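Gamma-hexachlorocyclohexane dehydrochlorinase (Novosphingobium barchaimii LL02, PDB 5KVB) catalyses the stepwise removal of hydrogen chloride from the pollutant gamma-hexachlorocyclohexane (lindane), giving a tetrachlorocyclohexadiene by way of gamma-pentachlorocyclohexene. Local coordinates at the interface of chains A and B. Numbering follows the deposited sequence. Chains: chain A/B, Gamma-hexachlorocyclohexane dehydrochlorinase.

The interface of chains A and B. Residues chain A 79, 81, 102, 104, 151; chain B 102, 115, 117, 142.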
loop_
_atom_site.group_PDB
_atom_site.type_symbol
_atom_site.label_atom_id
_atom_site.label_comp_id
_atom_site.label_asym_id
_atom_site.label_seq_id
_atom_site.Cartn_x
_atom_site.Cartn_y
_atom_site.Cartn_z
ATOM N N ILE A 79 9.069 -5.685 9.124
ATOM C CA ILE A 79 8.602 -4.599 8.268
ATOM C C ILE A 79 7.083 -4.695 8.185
ATOM O O ILE A 79 6.525 -5.780 8.037
ATOM C CB ILE A 79 9.265 -4.668 6.855
ATOM C CG1 ILE A 79 8.773 -3.548 5.939
ATOM C CG2 ILE A 79 9.034 -6.021 6.182
ATOM C CD1 ILE A 79 9.079 -2.124 6.425
ATOM N N TYR A 81 3.834 -3.298 6.106
ATOM C CA TYR A 81 3.300 -2.643 4.916
ATOM C C TYR A 81 1.830 -2.268 5.134
ATOM O O TYR A 81 0.968 -3.146 5.222
ATOM C CB TYR A 81 3.441 -3.556 3.690
ATOM C CG TYR A 81 4.871 -3.962 3.360
ATOM C CD1 TYR A 81 5.740 -3.071 2.742
ATOM C CD2 TYR A 81 5.339 -5.241 3.653
ATOM C CE1 TYR A 81 7.053 -3.431 2.432
ATOM C CE2 TYR A 81 6.643 -5.609 3.355
ATOM C CZ TYR A 81 7.491 -4.706 2.739
ATOM O OH TYR A 81 8.789 -5.056 2.425
ATOM N N LEU A 102 0.303 -5.768 6.316
ATOM C CA LEU A 102 1.047 -7.005 6.056
ATOM C C LEU A 102 2.412 -6.878 6.719
ATOM O O LEU A 102 3.163 -5.943 6.430
ATOM C CB LEU A 102 1.185 -7.258 4.549
ATOM C CG LEU A 102 2.067 -8.445 4.137
ATOM C CD1 LEU A 102 1.488 -9.773 4.639
ATOM C CD2 LEU A 102 2.231 -8.448 2.610
ATOM N N LEU A 104 6.117 -8.720 7.684
ATOM C CA LEU A 104 7.091 -9.798 7.502
ATOM C C LEU A 104 8.179 -9.625 8.541
ATOM O O LEU A 104 8.649 -8.509 8.747
ATOM C CB LEU A 104 7.708 -9.762 6.104
ATOM C CG LEU A 104 6.717 -9.758 4.938
ATOM C CD1 LEU A 104 7.468 -9.664 3.608
ATOM C CD2 LEU A 104 5.800 -10.985 4.981
ATOM N N PHE A 151 13.971 -14.755 6.048
ATOM C CA PHE A 151 14.233 -13.459 5.433
ATOM C C PHE A 151 15.649 -13.014 5.764
ATOM O O PHE A 151 15.992 -12.815 6.930
ATOM C CB PHE A 151 13.216 -12.403 5.892
ATOM C CG PHE A 151 11.790 -12.746 5.559
ATOM C CD1 PHE A 151 11.410 -12.994 4.243
ATOM C CD2 PHE A 151 10.830 -12.825 6.556
ATOM C CE1 PHE A 151 10.100 -13.319 3.934
ATOM C CE2 PHE A 151 9.517 -13.143 6.260
ATOM C CZ PHE A 151 9.143 -13.392 4.947
ATOM N N LEU B 102 7.613 -3.686 -1.306
ATOM C CA LEU B 102 7.652 -5.152 -1.323
ATOM C C LEU B 102 7.692 -5.602 -2.777
ATOM O O LEU B 102 6.805 -5.259 -3.563
ATOM C CB LEU B 102 6.437 -5.743 -0.595
ATOM C CG LEU B 102 6.280 -7.269 -0.664
ATOM C CD1 LEU B 102 7.450 -7.984 0.021
ATOM C CD2 LEU B 102 4.936 -7.667 -0.036
ATOM N N LEU B 115 11.681 -12.795 -2.970
ATOM C CA LEU B 115 10.988 -11.725 -2.251
ATOM C C LEU B 115 12.010 -10.699 -1.799
ATOM O O LEU B 115 13.003 -11.040 -1.141
ATOM C CB LEU B 115 10.220 -12.280 -1.044
ATOM C CG LEU B 115 9.360 -11.310 -0.219
ATOM C CD1 LEU B 115 8.161 -12.033 0.386
ATOM C CD2 LEU B 115 10.158 -10.626 0.883
ATOM N N ALA B 117 12.432 -6.968 0.240
ATOM C CA ALA B 117 11.926 -5.851 1.026
ATOM C C ALA B 117 12.918 -4.712 0.906
ATOM O O ALA B 117 14.081 -4.856 1.294
ATOM C CB ALA B 117 11.733 -6.257 2.493
ATOM N N TYR B 142 15.745 -7.103 2.755
ATOM C CA TYR B 142 15.597 -8.547 2.501
ATOM C C TYR B 142 15.783 -8.826 1.012
ATOM O O TYR B 142 15.193 -8.153 0.169
ATOM C CB TYR B 142 14.208 -9.084 2.895
ATOM C CG TYR B 142 13.761 -9.006 4.336
ATOM C CD1 TYR B 142 14.673 -8.947 5.383
ATOM C CD2 TYR B 142 12.398 -9.046 4.650
ATOM C CE1 TYR B 142 14.239 -8.904 6.693
ATOM C CE2 TYR B 142 11.959 -8.998 5.945
ATOM C CZ TYR B 142 12.880 -8.931 6.972
ATOM O OH TYR B 142 12.462 -8.887 8.284
#
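A:Phe151 sets its beta carbon squarely over the ring of B:Tyr142, CB standing 3.4 Å above the centre of that ring in a CH-pi contact. The chain A residue lies in a loop reaching across to strand 142-145 of the partner. Its CG stands anti to its own carbonyl carbon (chi1 -60°), which carries the phenyl ring, nearly parallel to the tyrosine, beyond the CD2-CE2 edge. A second CH-pi contact joins strand 77-89 of chain A to strand 94-107 of chain B: the methylene CB of B:Leu102 comes to 3.6 Å from CZ of A:Tyr81. That phenol ring is held between two aliphatic groups, with A:Ile79 CG1 of its own chain 3.6 Å above the opposite face. A flat ring suits this slot, since both faces can be filled by branched side chains and its rotation is thereby restricted. Its hydroxyl points at the methyl group of B:Ala117, a side chain small enough to accept the ring's tip.

Between these ring contacts there is less overlap. A:Leu104 and B:Leu115 meet tip to tip at ordinary van der Waals distance, CD1 to CD2 at 3.9 Å; leucine's branched, non-polar tip adapts its shape without needing a polar partner. Looser still, the A:Ile79 side chain runs antiparallel to B:Tyr142 off the ring's rim, across the ring plane from A:Phe151, CG2 reaching CE2 at 4.2 Å. No polar pair bonds across this patch, and its cohesion comes from apolar contact of strands 77-89 and 94-107 of chain A and the loop residue A:Phe151 with the sheet of chain B. An alanine in place of B:Tyr142 would probably open a gap beneath A:Phe151, leaving its CB without an aromatic face and its phenyl ring freer to turn. The patch centre lies about 7 Å from A:His80, the likely proton acceptor, so this contact, part of a trimeric assembly, probably helps support the active-site wall. At its other margin, the two copies of Leu102 cross at about a right angle, A:Leu102 CD2 lying 3.9 Å from B:Leu102 CD2.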